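Local structure of titin (Homo sapiens, 2J8H) at residues Glu97-Ile102 / Lys181-Asp187; Gly112-Arg118 / Val191-Asp197; Val135-Gln139 / Phe159-Val163. The protein is a giant elastic protein of muscle, represented here by a rigid tandem of two immunoglobulin domains from its A-band region. All coordinates share one frame; numbering follows the deposited sequence.

All three contacts involve the second immunoglobulin domain of the tandem. Interaction 3, between 135-139 and 159-163, is the buried one: it bridges the two sheets through a tryptophan, with one hydrogen bond amid apolar packing. Interaction 2 (112-118 with 191-197) is a regular parallel strand pair at a sheet edge, held by backbone bonds, with charged groups toward solvent. Interaction 1 (97-102 with 181-187), partly buried, is where the strand arriving from the first domain meets a hairpin of the second, held by side-chain-to-backbone bonds and a salt bridge. Interactions 1 and 2 share strand 185-196, their centres about 28 Å apart; Lys-181 of interaction 1 lies beside Val-135 of interaction 3.

Interaction 1. Residues Glu97-Ile102 / Lys181-Asp187; sequences EVPAKI and KNRFGID
The ring of Phe-184 carries Glu-97 on one face, where CB sits 3.8 Å from the ring centroid in a CH-pi contact, while CG of Arg-183 lies over the opposite face. The extended Glu-97 side chain crosses that of Phe-184 at about a right angle, its CG 3.5 Å from CZ of Phe-184 and its carboxylate plane 39° from the ring. The flat ring suits the place because CB and CG of Glu-97 can lie over its face, with the carboxylate near its rim. The amide of Asn-182 is the second flat group. Its ND2 gives a hydrogen bond to Val-98 O at 3.1 Å, lying in both the amide plane and the carbonyl plane, and it also bonds to Pro-132 O. Ala-100 N and Phe-184 N reach OD1 of Asn-182 from opposite faces of the amide, each well out of its plane; the bond from Phe-184 N makes an Asx turn. With chi1 at 66°, CG of Asn-182 stands between its backbone N and carbonyl carbon, which lets the amide serve its own turn and the facing strand together.

This turn, a type I beta turn from Asn-182 to Gly-185, closes the hairpin between strands 174-182 and 185-196 of the second immunoglobulin domain, and strand 97-102 leads into that domain from the first. Losing the amide, as with an alanine here, is likely to leave Val-98 O, Pro-132 O and Ala-100 N without this partner and the Asx turn unmade. The small CB of Ala-100 rests 3.4 Å from Gly-185 O, so alanine suits this close approach.

Farther along, OD2 of Asp-187 takes Ile-102 N on its anti lone pair at 2.7 Å. On the syn side, Asp-187 OD2 receives Lys-101 NZ in a 2.6 Å salt bridge. Bends at chi2 and chi4 bring that ammonium back to Asp-187, where it also bonds to Ile-102 O.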
loop_
_atom_site.group_PDB
_atom_site.type_symbol
_atom_site.label_atom_id
_atom_site.label_comp_id
_atom_site.label_asym_id
_atom_site.label_seq_id
_atom_site.Cartn_x
_atom_site.Cartn_y
_atom_site.Cartn_z
ATOM N N GLU A 97 -14.951 2.339 2.676
ATOM C CA GLU A 97 -14.827 1.958 4.063
ATOM C C GLU A 97 -13.560 2.604 4.592
ATOM O O GLU A 97 -12.482 2.439 4.018
ATOM C CB GLU A 97 -14.720 0.435 4.221
ATOM C CG GLU A 97 -15.681 -0.387 3.340
ATOM C CD GLU A 97 -15.363 -1.879 3.369
ATOM O OE1 GLU A 97 -14.162 -2.254 3.494
ATOM O OE2 GLU A 97 -16.319 -2.677 3.291
ATOM N N VAL A 98 -13.700 3.373 5.663
ATOM C CA VAL A 98 -12.547 4.013 6.289
ATOM C C VAL A 98 -12.595 3.624 7.755
ATOM O O VAL A 98 -13.551 3.980 8.465
ATOM C CB VAL A 98 -12.600 5.550 6.149
ATOM C CG1 VAL A 98 -11.335 6.178 6.721
ATOM C CG2 VAL A 98 -12.828 5.965 4.680
ATOM N N PRO A 99 -11.612 2.848 8.215
ATOM C CA PRO A 99 -11.561 2.475 9.629
ATOM C C PRO A 99 -11.532 3.690 10.540
ATOM O O PRO A 99 -10.931 4.710 10.176
ATOM C CB PRO A 99 -10.235 1.714 9.730
ATOM C CG PRO A 99 -10.037 1.178 8.397
ATOM C CD PRO A 99 -10.497 2.240 7.468
ATOM N N ALA A 100 -12.168 3.601 11.707
ATOM C CA ALA A 100 -12.123 4.721 12.651
ATOM C C ALA A 100 -10.695 4.936 13.058
ATOM O O ALA A 100 -10.012 3.977 13.411
ATOM C CB ALA A 100 -12.990 4.465 13.888
ATOM N N LYS A 101 -10.248 6.188 13.048
ATOM C CA LYS A 101 -8.856 6.481 13.332
ATOM C C LYS A 101 -8.733 7.863 13.928
ATOM O O LYS A 101 -9.371 8.797 13.479
ATOM C CB LYS A 101 -8.018 6.346 12.043
ATOM C CG LYS A 101 -6.516 6.542 12.214
ATOM C CD LYS A 101 -5.822 5.351 12.848
ATOM C CE LYS A 101 -4.366 5.708 13.379
ATOM N NZ LYS A 101 -4.343 6.442 14.698
ATOM N N ILE A 102 -7.932 7.968 14.973
ATOM C CA ILE A 102 -7.638 9.247 15.615
ATOM C C ILE A 102 -6.283 9.703 15.082
ATOM O O ILE A 102 -5.358 8.905 15.023
ATOM C CB ILE A 102 -7.529 9.104 17.144
ATOM C CG1 ILE A 102 -8.861 8.734 17.770
ATOM C CG2 ILE A 102 -7.014 10.390 17.760
ATOM C CD1 ILE A 102 -9.982 9.676 17.440
ATOM N N LYS A 181 -14.829 4.817 17.244
ATOM C CA LYS A 181 -15.248 3.450 16.935
ATOM C C LYS A 181 -16.215 3.439 15.758
ATOM O O LYS A 181 -17.178 4.209 15.731
ATOM C CB LYS A 181 -16.012 2.807 18.106
ATOM C CG LYS A 181 -15.318 2.787 19.448
ATOM C CD LYS A 181 -16.345 2.791 20.618
ATOM C CE LYS A 181 -15.651 2.681 21.996
ATOM N NZ LYS A 181 -14.853 3.876 22.412
ATOM N N ASN A 182 -15.973 2.551 14.802
ATOM C CA ASN A 182 -17.020 2.130 13.873
ATOM C C ASN A 182 -16.872 0.652 13.598
ATOM O O ASN A 182 -16.102 -0.033 14.286
ATOM C CB ASN A 182 -17.036 2.989 12.589
ATOM C CG ASN A 182 -15.811 2.822 11.724
ATOM O OD1 ASN A 182 -14.960 1.960 11.950
ATOM N ND2 ASN A 182 -15.713 3.670 10.705
ATOM N N ARG A 183 -17.604 0.154 12.603
ATOM C CA ARG A 183 -17.603 -1.264 12.305
ATOM C C ARG A 183 -16.261 -1.796 11.825
ATOM O O ARG A 183 -16.039 -2.993 11.869
ATOM C CB ARG A 183 -18.718 -1.603 11.280
ATOM C CG ARG A 183 -18.503 -0.995 9.875
ATOM C CD ARG A 183 -19.596 -1.411 8.908
ATOM N NE ARG A 183 -20.914 -0.925 9.328
ATOM C CZ ARG A 183 -22.018 -1.023 8.592
ATOM N NH1 ARG A 183 -21.976 -1.591 7.382
ATOM N NH2 ARG A 183 -23.174 -0.555 9.065
ATOM N N PHE A 184 -15.371 -0.926 11.367
ATOM C CA PHE A 184 -14.097 -1.365 10.836
ATOM C C PHE A 184 -12.964 -1.231 11.840
ATOM O O PHE A 184 -11.806 -1.499 11.508
ATOM C CB PHE A 184 -13.784 -0.610 9.536
ATOM C CG PHE A 184 -14.831 -0.827 8.473
ATOM C CD1 PHE A 184 -15.012 -2.086 7.918
ATOM C CD2 PHE A 184 -15.666 0.197 8.082
ATOM C CE1 PHE A 184 -15.990 -2.315 6.956
ATOM C CE2 PHE A 184 -16.643 -0.032 7.123
ATOM C CZ PHE A 184 -16.798 -1.289 6.566
ATOM N N GLY A 185 -13.290 -0.797 13.058
ATOM C CA GLY A 185 -12.291 -0.753 14.112
ATOM C C GLY A 185 -12.473 0.352 15.123
ATOM O O GLY A 185 -13.269 1.262 14.946
ATOM N N ILE A 186 -11.697 0.225 16.192
ATOM C CA ILE A 186 -11.648 1.154 17.281
ATOM C C ILE A 186 -10.240 1.701 17.352
ATOM O O ILE A 186 -9.269 0.961 17.244
ATOM C CB ILE A 186 -11.933 0.420 18.573
ATOM C CG1 ILE A 186 -13.304 -0.251 18.446
ATOM C CG2 ILE A 186 -11.852 1.381 19.772
ATOM C CD1 ILE A 186 -13.823 -0.833 19.705
ATOM N N ASP A 187 -10.126 2.997 17.561
ATOM C CA ASP A 187 -8.817 3.613 17.785
ATOM C C ASP A 187 -8.981 4.587 18.949
ATOM O O ASP A 187 -10.034 5.215 19.077
ATOM C CB ASP A 187 -8.406 4.383 16.536
ATOM C CG ASP A 187 -6.922 4.752 16.510
ATOM O OD1 ASP A 187 -6.111 3.956 17.008
ATOM O OD2 ASP A 187 -6.581 5.823 15.962
#

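Interaction 2. Residues Gly112-Arg118 / Val191-Asp197; sequences GAVHALR and VELDVAD
Arg-118 and Asp-197 run side by side, pointing the same way, where the two strands end. From Arg-118 CB, 4.1 Å from Ala-196 O, the chain passes to CG, which packs against CG1 of Val-195 at 3.9 Å. CD then lies against the carboxylate of Asp-197, and a bend at chi3 (91°) carries the guanidinium on until NH1 stands 3.5 Å from Asp-197 OD2, a long salt bridge. A long chain suits this place, its methylenes covering valine while its charge reaches an acid. Asp-197 OD2 is also bridged by Arg-170.

Behind this end, strand 112-117 pairs in parallel with the last strand, 185-196, consistent with the A'-G pairing of the I-set. Backbone bonds pass from one to the other in turn: Val-114 N gives to Glu-192 O, Asp-194 N to Val-114 O, and Ala-116 N to Asp-194 O at 2.9 Å.

One face of the pair is apolar. Leu-193 CD1 lies 3.7 Å from Val-114 CG1 and also reaches Ala-116 CB, while CG2 of Val-114 meets CG1 of Val-191; Val-122 and Ile-124 add to this side. Valines suit the strands because an extended backbone accommodates branching at CB, and the small Ala-116 leaves room for Leu-193 CD1.

On the other face His-115 ND1 donates to Asp-194 OD1 at 2.6 Å, entering on the syn lone pair with the oxygen near the ring plane. Ring and carboxylate are turned 53° apart. Chi1 of 69° turns the aspartate toward its neighbour strand. The short bond and the acid beside it would probably stabilise a protonated, positively charged imidazole, so the strand pair may be tied by charge on this face and by hydrocarbon on the other.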
loop_
_atom_site.group_PDB
_atom_site.type_symbol
_atom_site.label_atom_id
_atom_site.label_comp_id
_atom_site.label_asym_id
_atom_site.label_seq_id
_atom_site.Cartn_x
_atom_site.Cartn_y
_atom_site.Cartn_z
ATOM N N GLY A 112 -0.657 13.189 22.857
ATOM C CA GLY A 112 -0.882 14.603 22.702
ATOM C C GLY A 112 -0.357 15.315 23.934
ATOM O O GLY A 112 -0.205 14.711 24.995
ATOM N N ALA A 113 -0.079 16.602 23.775
ATOM C CA ALA A 113 0.337 17.449 24.866
ATOM C C ALA A 113 -0.267 18.822 24.663
ATOM O O ALA A 113 -0.088 19.446 23.619
ATOM C CB ALA A 113 1.824 17.556 24.895
ATOM N N VAL A 114 -0.957 19.295 25.690
ATOM C CA VAL A 114 -1.485 20.650 25.720
ATOM C C VAL A 114 -0.937 21.283 26.988
ATOM O O VAL A 114 -1.041 20.709 28.061
ATOM C CB VAL A 114 -3.033 20.665 25.686
ATOM C CG1 VAL A 114 -3.557 22.090 25.812
ATOM C CG2 VAL A 114 -3.532 20.028 24.388
ATOM N N HIS A 115 -0.311 22.441 26.839
ATOM C CA HIS A 115 0.261 23.171 27.961
ATOM C C HIS A 115 -0.600 24.417 28.134
ATOM O O HIS A 115 -0.671 25.267 27.244
ATOM C CB HIS A 115 1.728 23.498 27.665
ATOM C CG HIS A 115 2.490 22.329 27.127
ATOM N ND1 HIS A 115 2.721 21.189 27.868
ATOM C CD2 HIS A 115 3.010 22.089 25.898
ATOM C CE1 HIS A 115 3.377 20.312 27.130
ATOM N NE2 HIS A 115 3.569 20.835 25.932
ATOM N N ALA A 116 -1.304 24.500 29.254
ATOM C CA ALA A 116 -2.254 25.578 29.456
ATOM C C ALA A 116 -1.877 26.393 30.676
ATOM O O ALA A 116 -1.138 25.931 31.531
ATOM C CB ALA A 116 -3.669 25.010 29.606
ATOM N N LEU A 117 -2.395 27.616 30.731
ATOM C CA LEU A 117 -2.301 28.453 31.913
ATOM C C LEU A 117 -3.674 28.526 32.592
ATOM O O LEU A 117 -4.698 28.432 31.917
ATOM C CB LEU A 117 -1.862 29.857 31.515
ATOM C CG LEU A 117 -0.464 30.011 30.917
ATOM C CD1 LEU A 117 -0.248 31.483 30.595
ATOM C CD2 LEU A 117 0.641 29.498 31.851
ATOM N N ARG A 118 -3.692 28.692 33.914
ATOM C CA ARG A 118 -4.941 28.798 34.640
ATOM C C ARG A 118 -5.839 29.836 34.003
ATOM O O ARG A 118 -5.385 30.941 33.676
ATOM C CB ARG A 118 -4.711 29.220 36.086
ATOM C CG ARG A 118 -4.342 28.099 37.020
ATOM C CD ARG A 118 -4.058 28.683 38.397
ATOM N NE ARG A 118 -5.237 28.732 39.270
ATOM C CZ ARG A 118 -5.394 29.577 40.293
ATOM N NH1 ARG A 118 -4.473 30.505 40.576
ATOM N NH2 ARG A 118 -6.499 29.511 41.029
ATOM N N VAL A 191 -4.122 12.366 25.412
ATOM C CA VAL A 191 -3.544 13.704 25.442
ATOM C C VAL A 191 -3.286 14.089 26.901
ATOM O O VAL A 191 -4.196 13.999 27.729
ATOM C CB VAL A 191 -4.535 14.732 24.861
ATOM C CG1 VAL A 191 -3.960 16.123 24.916
ATOM C CG2 VAL A 191 -4.915 14.353 23.442
ATOM N N GLU A 192 -2.062 14.491 27.221
ATOM C CA GLU A 192 -1.785 15.003 28.554
ATOM C C GLU A 192 -1.943 16.513 28.564
ATOM O O GLU A 192 -1.333 17.216 27.747
ATOM C CB GLU A 192 -0.391 14.638 29.046
ATOM C CG GLU A 192 -0.160 15.212 30.444
ATOM C CD GLU A 192 1.133 14.801 31.066
ATOM O OE1 GLU A 192 1.953 14.162 30.372
ATOM O OE2 GLU A 192 1.322 15.130 32.257
ATOM N N LEU A 193 -2.752 17.002 29.507
ATOM C CA LEU A 193 -2.932 18.425 29.729
ATOM C C LEU A 193 -2.191 18.772 30.987
ATOM O O LEU A 193 -2.377 18.124 31.999
ATOM C CB LEU A 193 -4.414 18.758 29.912
ATOM C CG LEU A 193 -4.812 20.197 30.263
ATOM C CD1 LEU A 193 -4.155 21.186 29.331
ATOM C CD2 LEU A 193 -6.343 20.378 30.210
ATOM N N ASP A 194 -1.331 19.777 30.936
ATOM C CA ASP A 194 -0.765 20.312 32.166
ATOM C C ASP A 194 -1.167 21.762 32.280
ATOM O O ASP A 194 -1.372 22.439 31.281
ATOM C CB ASP A 194 0.743 20.136 32.232
ATOM C CG ASP A 194 1.473 20.995 31.239
ATOM O OD1 ASP A 194 1.519 20.603 30.049
ATOM O OD2 ASP A 194 1.997 22.048 31.662
ATOM N N VAL A 195 -1.310 22.229 33.512
ATOM C CA VAL A 195 -1.748 23.586 33.756
ATOM C C VAL A 195 -0.690 24.296 34.585
ATOM O O VAL A 195 -0.288 23.804 35.636
ATOM C CB VAL A 195 -3.108 23.611 34.474
ATOM C CG1 VAL A 195 -3.549 25.071 34.742
ATOM C CG2 VAL A 195 -4.151 22.854 33.660
ATOM N N ALA A 196 -0.217 25.433 34.081
ATOM C CA ALA A 196 0.743 26.257 34.800
ATOM C C ALA A 196 0.022 27.477 35.360
ATOM O O ALA A 196 -0.997 27.930 34.831
ATOM C CB ALA A 196 1.872 26.681 33.870
ATOM N N ASP A 197 0.523 28.023 36.446
ATOM C CA ASP A 197 -0.016 29.299 36.873
ATOM C C ASP A 197 0.433 30.381 35.894
ATOM O O ASP A 197 -0.394 30.833 35.084
ATOM C CB ASP A 197 0.380 29.610 38.304
ATOM C CG ASP A 197 -0.521 28.921 39.286
ATOM O OD1 ASP A 197 -0.666 27.680 39.166
ATOM O OD2 ASP A 197 -1.111 29.624 40.138
ATOM O OXT ASP A 197 1.611 30.777 35.871
#

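Interaction 3. Residues Val135-Gln139 / Phe159-Val163; sequences VITWQ and FTSLV
Trp-138, on strand 135-140 (strand C of the immunoglobulin fold), meets Thr-160 and Leu-162 of strand 159-163 (strand E) in the interior of the beta sandwich. Its place on strand C is consistent with the core tryptophan characteristic of immunoglobulin domains, and it reaches from one sheet to the other; the axes of 135-139 and 159-163 approach to 9.0 Å.

The indole lies under Leu-162, whose CB stands 3.5 Å from the centroid of the six-membered ring, only 2° off its normal, a CH-pi contact almost straight over the face. CD2 of Leu-162 extends the cover to CE3 of Trp-138 at 3.9 Å. A leucine suits the place because its CB and branch give the ring a broad hydrocarbon surface. With chi1 at 178°, CG of Leu-162 is turned away from its own backbone N, and that branch is thereby carried along the indole. At the edge of the ring, Trp-138 NE1 donates to Thr-160 OG1 at 3.0 Å, a nearly straight bond (177°) with the oxygen in the ring plane. CG2 of Ile-136 lies 3.7 Å from OG1 of Thr-160 and also touches the CG2 methyl of Thr-160, the two side chains running alongside in opposite directions.

In the next shell, Val-153 touches all three of Trp-138, Thr-160 and Leu-162, Ile-145 packs on both the tryptophan and the leucine, and Ile-126 touches the tryptophan as well. Threonine fits because its methyl joins the apolar core while its oxygen meets the one polar atom of the indole; that hydroxyl is itself positioned by a hydrogen bond between Thr-160 OG1 and Ile-154 O.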
loop_
_atom_site.group_PDB
_atom_site.type_symbol
_atom_site.label_atom_id
_atom_site.label_comp_id
_atom_site.label_asym_id
_atom_site.label_seq_id
_atom_site.Cartn_x
_atom_site.Cartn_y
_atom_site.Cartn_z
ATOM N N VAL A 135 -18.407 6.638 16.311
ATOM C CA VAL A 135 -18.805 7.096 17.612
ATOM C C VAL A 135 -17.555 7.604 18.318
ATOM O O VAL A 135 -16.541 6.926 18.354
ATOM C CB VAL A 135 -19.429 5.992 18.435
ATOM C CG1 VAL A 135 -19.723 6.508 19.842
ATOM C CG2 VAL A 135 -20.740 5.489 17.755
ATOM N N ILE A 136 -17.651 8.813 18.857
ATOM C CA ILE A 136 -16.550 9.469 19.523
ATOM C C ILE A 136 -16.834 9.484 21.002
ATOM O O ILE A 136 -17.939 9.818 21.416
ATOM C CB ILE A 136 -16.413 10.925 19.057
ATOM C CG1 ILE A 136 -16.026 10.990 17.576
ATOM C CG2 ILE A 136 -15.442 11.712 19.962
ATOM C CD1 ILE A 136 -14.742 10.271 17.188
ATOM N N THR A 137 -15.847 9.099 21.812
ATOM C CA THR A 137 -15.973 9.237 23.262
ATOM C C THR A 137 -14.734 9.855 23.855
ATOM O O THR A 137 -13.642 9.681 23.337
ATOM C CB THR A 137 -16.227 7.898 23.970
ATOM O OG1 THR A 137 -15.102 7.052 23.795
ATOM C CG2 THR A 137 -17.463 7.217 23.442
ATOM N N TRP A 138 -14.914 10.577 24.952
ATOM C CA TRP A 138 -13.808 11.171 25.704
ATOM C C TRP A 138 -13.870 10.684 27.132
ATOM O O TRP A 138 -14.961 10.491 27.696
ATOM C CB TRP A 138 -13.914 12.698 25.729
ATOM C CG TRP A 138 -13.532 13.400 24.514
ATOM C CD1 TRP A 138 -14.330 13.706 23.448
ATOM C CD2 TRP A 138 -12.250 13.946 24.225
ATOM N NE1 TRP A 138 -13.615 14.405 22.519
ATOM C CE2 TRP A 138 -12.334 14.572 22.979
ATOM C CE3 TRP A 138 -11.049 14.001 24.922
ATOM C CZ2 TRP A 138 -11.248 15.202 22.394
ATOM C CZ3 TRP A 138 -9.983 14.630 24.342
ATOM C CH2 TRP A 138 -10.085 15.223 23.098
ATOM N N GLN A 139 -12.696 10.493 27.725
ATOM C CA GLN A 139 -12.565 10.079 29.118
ATOM C C GLN A 139 -11.435 10.867 29.771
ATOM O O GLN A 139 -10.479 11.239 29.100
ATOM C CB GLN A 139 -12.117 8.606 29.244
ATOM C CG GLN A 139 -12.888 7.555 28.499
ATOM C CD GLN A 139 -12.007 6.319 28.143
ATOM O OE1 GLN A 139 -12.144 5.737 27.047
ATOM N NE2 GLN A 139 -11.093 5.924 29.075
ATOM N N PHE A 159 -13.396 16.406 13.096
ATOM C CA PHE A 159 -12.647 16.519 14.336
ATOM C C PHE A 159 -13.565 16.557 15.534
ATOM O O PHE A 159 -14.792 16.785 15.406
ATOM C CB PHE A 159 -11.737 17.755 14.301
ATOM C CG PHE A 159 -12.453 19.043 14.465
ATOM C CD1 PHE A 159 -12.764 19.514 15.722
ATOM C CD2 PHE A 159 -12.813 19.797 13.366
ATOM C CE1 PHE A 159 -13.449 20.711 15.896
ATOM C CE2 PHE A 159 -13.465 21.008 13.518
ATOM C CZ PHE A 159 -13.789 21.465 14.794
ATOM N N THR A 160 -12.970 16.309 16.688
ATOM C CA THR A 160 -13.661 16.455 17.961
ATOM C C THR A 160 -12.745 17.263 18.873
ATOM O O THR A 160 -11.509 17.114 18.831
ATOM C CB THR A 160 -13.989 15.103 18.593
ATOM O OG1 THR A 160 -14.637 15.320 19.833
ATOM C CG2 THR A 160 -12.721 14.258 18.867
ATOM N N SER A 161 -13.337 18.181 19.610
ATOM C CA SER A 161 -12.615 18.968 20.597
ATOM C C SER A 161 -13.228 18.781 21.967
ATOM O O SER A 161 -14.453 18.821 22.136
ATOM C CB SER A 161 -12.676 20.452 20.266
ATOM O OG SER A 161 -12.177 20.656 18.977
ATOM N N LEU A 162 -12.358 18.616 22.942
ATOM C CA LEU A 162 -12.765 18.687 24.312
ATOM C C LEU A 162 -12.449 20.089 24.759
ATOM O O LEU A 162 -11.282 20.505 24.760
ATOM C CB LEU A 162 -12.002 17.678 25.177
ATOM C CG LEU A 162 -12.373 17.736 26.669
ATOM C CD1 LEU A 162 -13.864 17.389 26.855
ATOM C CD2 LEU A 162 -11.425 16.870 27.529
ATOM N N VAL A 163 -13.485 20.825 25.135
ATOM C CA VAL A 163 -13.299 22.229 25.506
ATOM C C VAL A 163 -13.544 22.438 27.012
ATOM O O VAL A 163 -14.418 21.801 27.636
ATOM C CB VAL A 163 -14.211 23.155 24.697
ATOM C CG1 VAL A 163 -13.846 24.625 24.935
ATOM C CG2 VAL A 163 -14.166 22.813 23.194
#